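Local structure of (S)-2-haloacid dehalogenase IVA (Burkholderia cepacia, 2NO4) at residues Y57-R61 with L73-A77; S13-C17 with V176-C182. The protein catalyses the hydrolytic dehalogenation of short-chain (S)-2-haloalkanoic acids to (R)-2-hydroxyalkanoic acids, inverting the configuration of the carbon that carried the halogen. One frame throughout, in Å; residues are numbered along the deposited sequence.

Contact 1 (Y57-R61 with L73-A77); sequences YSWTR and LTDEA. With SO4 (sulfate ion), chain K.
Y57-R61 and L73-A77 are helical turns whose axes run at 113° to each other and approach to 11.3 Å, with the CA atoms of Y57 and L73 nearest each other. Y57 meets the second helix with the CE2-CD2 edge of its ring: A77 N, 3.5 Å from Y57 CE2, and L73 O, beside CD2, lie near the ring plane, while the A77 methyl touches CE2 from off the plane. The Y57 hydroxyl reaches beyond the pair to E212 of the second subunit. L73 splits its two methyls between S58 and R61. L73 CD1 rests 3.6 Å from S58 N, and L73 CD2 packs along the R61 chain, 3.4 Å from R61 CD. That chain is extended from CG to NE (chi2 173°, chi3 170°), which carries the guanidinium past L73 to E76. The salt bridge there, R61 NH2 to E76 OE1 at 3.1 Å, is bent as a hydrogen bond and weak; a water that accepts from R61 NE at 2.7 Å and donates to E76 OE1 supplements it. The same water sits over one face of the Y57 ring. A sulfate, probably from the crystallisation liquor, takes two nearly straight bonds from the guanidinium, R61 NH1 to O3 and R61 NH2 to O4, both 2.9 Å. R61 NH1 also donates to Q66 O, and Q66 and Q72 both bind the sulfate, Q72 holding E76 OE2 as well. The arrangement is the packing of two consecutive helices, 43-63 and 70-84, in the helical cap of this HAD-superfamily dehalogenase, with the S58 side chain about 4 Å from that of the substrate-binding N129.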
loop_
_atom_site.group_PDB
_atom_site.type_symbol
_atom_site.label_atom_id
_atom_site.label_comp_id
_atom_site.label_asym_id
_atom_site.label_seq_id
_atom_site.Cartn_x
_atom_site.Cartn_y
_atom_site.Cartn_z
ATOM N N TYR B 57 5.711 0.121 1.680
ATOM C CA TYR B 57 7.077 -0.318 1.349
ATOM C C TYR B 57 7.167 -1.816 1.182
ATOM O O TYR B 57 7.874 -2.284 0.312
ATOM C CB TYR B 57 8.142 0.162 2.372
ATOM C CG TYR B 57 8.279 1.656 2.450
ATOM C CD1 TYR B 57 7.820 2.485 1.415
ATOM C CD2 TYR B 57 8.830 2.258 3.597
ATOM C CE1 TYR B 57 7.945 3.930 1.529
ATOM C CE2 TYR B 57 8.980 3.675 3.719
ATOM C CZ TYR B 57 8.540 4.485 2.704
ATOM O OH TYR B 57 8.722 5.860 2.867
ATOM N N SER B 58 6.455 -2.568 2.021
ATOM C CA SER B 58 6.480 -4.009 1.913
ATOM C C SER B 58 5.841 -4.494 0.595
ATOM O O SER B 58 6.361 -5.391 -0.028
ATOM C CB SER B 58 5.861 -4.670 3.172
ATOM O OG SER B 58 4.418 -4.719 3.117
ATOM N N TRP B 59 4.727 -3.883 0.161
ATOM C CA TRP B 59 4.068 -4.280 -1.066
ATOM C C TRP B 59 4.859 -3.837 -2.313
ATOM O O TRP B 59 5.095 -4.644 -3.201
ATOM C CB TRP B 59 2.629 -3.757 -1.106
ATOM C CG TRP B 59 1.800 -4.191 0.086
ATOM C CD1 TRP B 59 1.809 -5.415 0.712
ATOM C CD2 TRP B 59 0.844 -3.393 0.787
ATOM N NE1 TRP B 59 0.904 -5.425 1.754
ATOM C CE2 TRP B 59 0.301 -4.201 1.824
ATOM C CE3 TRP B 59 0.376 -2.058 0.631
ATOM C CZ2 TRP B 59 -0.664 -3.724 2.726
ATOM C CZ3 TRP B 59 -0.584 -1.585 1.528
ATOM C CH2 TRP B 59 -1.103 -2.418 2.551
ATOM N N THR B 60 5.271 -2.570 -2.375
ATOM C CA THR B 60 5.861 -2.060 -3.598
ATOM C C THR B 60 7.275 -2.663 -3.829
ATOM O O THR B 60 7.641 -2.917 -4.961
ATOM C CB THR B 60 5.903 -0.535 -3.620
ATOM O OG1 THR B 60 6.685 -0.096 -2.517
ATOM C CG2 THR B 60 4.444 0.051 -3.501
ATOM N N ARG B 61 8.042 -2.846 -2.758
ATOM C CA ARG B 61 9.383 -3.445 -2.854
ATOM C C ARG B 61 9.338 -4.892 -3.313
ATOM O O ARG B 61 10.183 -5.333 -4.096
ATOM C CB ARG B 61 10.102 -3.357 -1.523
ATOM C CG ARG B 61 10.765 -2.014 -1.275
ATOM C CD ARG B 61 11.297 -2.037 0.170
ATOM N NE ARG B 61 12.181 -0.909 0.525
ATOM C CZ ARG B 61 13.501 -0.866 0.324
ATOM N NH1 ARG B 61 14.121 -1.837 -0.362
ATOM N NH2 ARG B 61 14.177 0.184 0.761
ATOM N N LEU B 73 12.351 -1.407 6.738
ATOM C CA LEU B 73 11.181 -0.690 6.236
ATOM C C LEU B 73 10.452 0.129 7.312
ATOM O O LEU B 73 9.932 1.220 7.018
ATOM C CB LEU B 73 10.166 -1.665 5.615
ATOM C CG LEU B 73 10.714 -2.568 4.502
ATOM C CD1 LEU B 73 9.577 -3.261 3.756
ATOM C CD2 LEU B 73 11.745 -1.888 3.562
ATOM N N THR B 74 10.377 -0.428 8.523
ATOM C CA THR B 74 9.787 0.231 9.687
ATOM C C THR B 74 10.554 1.533 9.983
ATOM O O THR B 74 9.960 2.577 10.201
ATOM C CB THR B 74 9.733 -0.723 10.914
ATOM O OG1 THR B 74 8.996 -1.899 10.538
ATOM C CG2 THR B 74 9.042 -0.045 12.138
ATOM N N ASP B 75 11.883 1.441 9.970
ATOM C CA ASP B 75 12.794 2.562 10.168
ATOM C C ASP B 75 12.604 3.644 9.076
ATOM O O ASP B 75 12.407 4.829 9.382
ATOM C CB ASP B 75 14.242 1.998 10.210
ATOM C CG ASP B 75 15.271 3.028 10.654
ATOM O OD1 ASP B 75 15.634 3.907 9.856
ATOM O OD2 ASP B 75 15.715 2.953 11.815
ATOM N N GLU B 76 12.640 3.233 7.811
ATOM C CA GLU B 76 12.461 4.142 6.682
ATOM C C GLU B 76 11.089 4.856 6.728
ATOM O O GLU B 76 11.004 6.047 6.478
ATOM C CB GLU B 76 12.624 3.389 5.358
ATOM C CG GLU B 76 14.079 2.929 5.143
ATOM C CD GLU B 76 14.240 1.969 3.967
ATOM O OE1 GLU B 76 13.224 1.435 3.455
ATOM O OE2 GLU B 76 15.418 1.714 3.584
ATOM N N ALA B 77 10.045 4.094 7.045
ATOM C CA ALA B 77 8.676 4.630 7.182
ATOM C C ALA B 77 8.569 5.642 8.323
ATOM O O ALA B 77 7.890 6.666 8.191
ATOM C CB ALA B 77 7.639 3.454 7.349
HETATM S S SO4 K . 17.831 -0.998 -0.007
HETATM O O1 SO4 K . 18.397 -1.607 1.168
HETATM O O2 SO4 K . 18.889 -0.539 -0.918
HETATM O O3 SO4 K . 17.019 -1.955 -0.730
HETATM O O4 SO4 K . 17.050 0.188 0.450
HETATM O O HOH W 1 11.214 1.506 1.351
#

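Contact 2 (S13-C17 with V176-C182); sequences SLRAC and VNPNEVC
L14, just before strand 16-19, and A16 in it run beside E180, the last residue of a 3-10 turn, and strand 181-185, its parallel neighbour in the central sheet of the HAD Rossmann-like fold. Backbone bonds set the register, A16 beside V181 and C17 beside C182. E180 O accepts twice, from R15 N at 2.7 Å on a lone pair and from A16 N at 3.1 Å, both in the carbonyl plane. C182 N returns a bond to A16 O at 2.9 Å. CA-H...O contacts, among them C17 CA to C182 O, add to the pairing.

The apolar contacts fall on both faces of the sheet. L14 sends CD1 to C182 CB at 3.9 Å, and L232 of helix 228-232 packs against both residues. On the face of A16 and V181, the A16 methyl meets V181 CG2 and V176 CG1 loosely.

The charged pair is R15 and E180. Their side chains run side by side in the same direction, but the guanidinium and carboxylate planes stand 79° apart, with E180 OE2 at the guanidinium edge, and the salt bridge from R15 NE to E180 OE2 is long at 3.7 Å. Bending at chi2 and chi3 (-138° and -71°) turns the R15 chain so that V176 CG1 lies over one guanidinium face, off-centre. The E180 carboxylate has two further partners: OE1 accepts from N177 N at 3.0 Å, and a water donates to both S13 O and E180 OE2, each at 2.8 Å.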
loop_
_atom_site.group_PDB
_atom_site.type_symbol
_atom_site.label_atom_id
_atom_site.label_comp_id
_atom_site.label_asym_id
_atom_site.label_seq_id
_atom_site.Cartn_x
_atom_site.Cartn_y
_atom_site.Cartn_z
ATOM N N SER B 13 -11.395 -30.176 11.321
ATOM C CA SER B 13 -10.328 -31.048 10.801
ATOM C C SER B 13 -9.072 -30.165 10.704
ATOM O O SER B 13 -8.122 -30.436 9.939
ATOM C CB SER B 13 -10.693 -31.595 9.427
ATOM O OG SER B 13 -11.296 -30.578 8.646
ATOM N N LEU B 14 -9.089 -29.098 11.500
ATOM C CA LEU B 14 -8.021 -28.126 11.524
ATOM C C LEU B 14 -6.863 -28.666 12.353
ATOM O O LEU B 14 -7.058 -29.278 13.402
ATOM C CB LEU B 14 -8.532 -26.791 12.082
ATOM C CG LEU B 14 -9.615 -26.085 11.254
ATOM C CD1 LEU B 14 -10.218 -24.923 12.033
ATOM C CD2 LEU B 14 -9.079 -25.614 9.940
ATOM N N ARG B 15 -5.652 -28.463 11.871
ATOM C CA ARG B 15 -4.487 -28.895 12.614
ATOM C C ARG B 15 -3.708 -27.698 13.168
ATOM O O ARG B 15 -3.040 -27.814 14.185
ATOM C CB ARG B 15 -3.601 -29.804 11.758
ATOM C CG ARG B 15 -4.314 -31.056 11.205
ATOM C CD ARG B 15 -3.414 -32.318 11.297
ATOM N NE ARG B 15 -2.276 -32.334 10.353
ATOM C CZ ARG B 15 -0.975 -32.230 10.679
ATOM N NH1 ARG B 15 -0.574 -32.086 11.938
ATOM N NH2 ARG B 15 -0.054 -32.269 9.726
ATOM N N ALA B 16 -3.814 -26.534 12.519
ATOM C CA ALA B 16 -2.983 -25.394 12.912
ATOM C C ALA B 16 -3.771 -24.097 12.944
ATOM O O ALA B 16 -4.646 -23.885 12.108
ATOM C CB ALA B 16 -1.741 -25.265 11.981
ATOM N N CYS B 17 -3.463 -23.267 13.944
ATOM C CA CYS B 17 -3.920 -21.878 14.035
ATOM C C CYS B 17 -2.722 -21.035 13.767
ATOM O O CYS B 17 -1.752 -21.070 14.508
ATOM C CB CYS B 17 -4.502 -21.556 15.421
ATOM S SG CYS B 17 -6.041 -22.500 15.742
ATOM N N VAL B 176 1.390 -28.973 6.936
ATOM C CA VAL B 176 -0.066 -28.971 6.813
ATOM C C VAL B 176 -0.513 -28.563 5.405
ATOM O O VAL B 176 0.212 -27.859 4.679
ATOM C CB VAL B 176 -0.764 -28.026 7.889
ATOM C CG1 VAL B 176 -0.546 -28.526 9.320
ATOM C CG2 VAL B 176 -0.222 -26.577 7.779
ATOM N N ASN B 177 -1.715 -28.997 5.030
ATOM C CA ASN B 177 -2.365 -28.490 3.841
ATOM C C ASN B 177 -3.100 -27.190 4.141
ATOM O O ASN B 177 -3.506 -26.982 5.278
ATOM C CB ASN B 177 -3.370 -29.503 3.325
ATOM C CG ASN B 177 -2.719 -30.806 2.961
ATOM O OD1 ASN B 177 -1.587 -30.831 2.459
ATOM N ND2 ASN B 177 -3.424 -31.909 3.225
ATOM N N PRO B 178 -3.312 -26.342 3.112
ATOM C CA PRO B 178 -4.031 -25.076 3.314
ATOM C C PRO B 178 -5.340 -25.249 4.053
ATOM O O PRO B 178 -5.625 -24.485 4.949
ATOM C CB PRO B 178 -4.269 -24.567 1.890
ATOM C CG PRO B 178 -3.127 -25.154 1.109
ATOM C CD PRO B 178 -2.851 -26.499 1.712
ATOM N N ASN B 179 -6.135 -26.248 3.698
ATOM C CA ASN B 179 -7.419 -26.392 4.377
ATOM C C ASN B 179 -7.398 -26.939 5.807
ATOM O O ASN B 179 -8.438 -27.076 6.421
ATOM C CB ASN B 179 -8.449 -27.122 3.501
ATOM C CG ASN B 179 -8.217 -28.619 3.423
ATOM O OD1 ASN B 179 -7.278 -29.176 4.009
ATOM N ND2 ASN B 179 -9.087 -29.287 2.679
ATOM N N GLU B 180 -6.213 -27.237 6.336
ATOM C CA GLU B 180 -6.056 -27.640 7.739
ATOM C C GLU B 180 -5.603 -26.488 8.616
ATOM O O GLU B 180 -5.340 -26.662 9.827
ATOM C CB GLU B 180 -5.038 -28.757 7.856
ATOM C CG GLU B 180 -5.420 -29.987 7.076
ATOM C CD GLU B 180 -4.369 -31.059 7.176
ATOM O OE1 GLU B 180 -3.201 -30.816 6.822
ATOM O OE2 GLU B 180 -4.730 -32.160 7.620
ATOM N N VAL B 181 -5.507 -25.311 7.991
ATOM C CA VAL B 181 -5.118 -24.070 8.659
ATOM C C VAL B 181 -6.311 -23.113 8.910
ATOM O O VAL B 181 -7.070 -22.768 8.001
ATOM C CB VAL B 181 -4.001 -23.366 7.864
ATOM C CG1 VAL B 181 -3.694 -21.922 8.418
ATOM C CG2 VAL B 181 -2.742 -24.250 7.841
ATOM N N CYS B 182 -6.449 -22.714 10.165
ATOM C CA CYS B 182 -7.223 -21.535 10.522
ATOM C C CYS B 182 -6.274 -20.321 10.606
ATOM O O CYS B 182 -5.385 -20.224 11.466
ATOM C CB CYS B 182 -7.969 -21.743 11.846
ATOM S SG CYS B 182 -8.984 -20.294 12.293
HETATM O O HOH W 2 -7.334 -32.669 8.404
#

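From the N terminus the chain enters through 13-17, the first half of contact 2, and leads into strand 16-19 and on past the nucleophile D20. It then builds helix 43-63 and turns back into helix 70-84, where contact 1 closes a short loop of 11 residues. Strands 123-128 and 150-153 and helix 164-174 follow before 176-182 closes the long loop of contact 2 by placing strand 181-185 beside strand 16-19. Contact 1 is thus nested inside contact 2. Their centres lie 30 Å apart, on opposite sides of the chain's centre, and they do not touch: one joins two cap helices, the other joins the starts of two central-sheet strands and the turn that leads into the second.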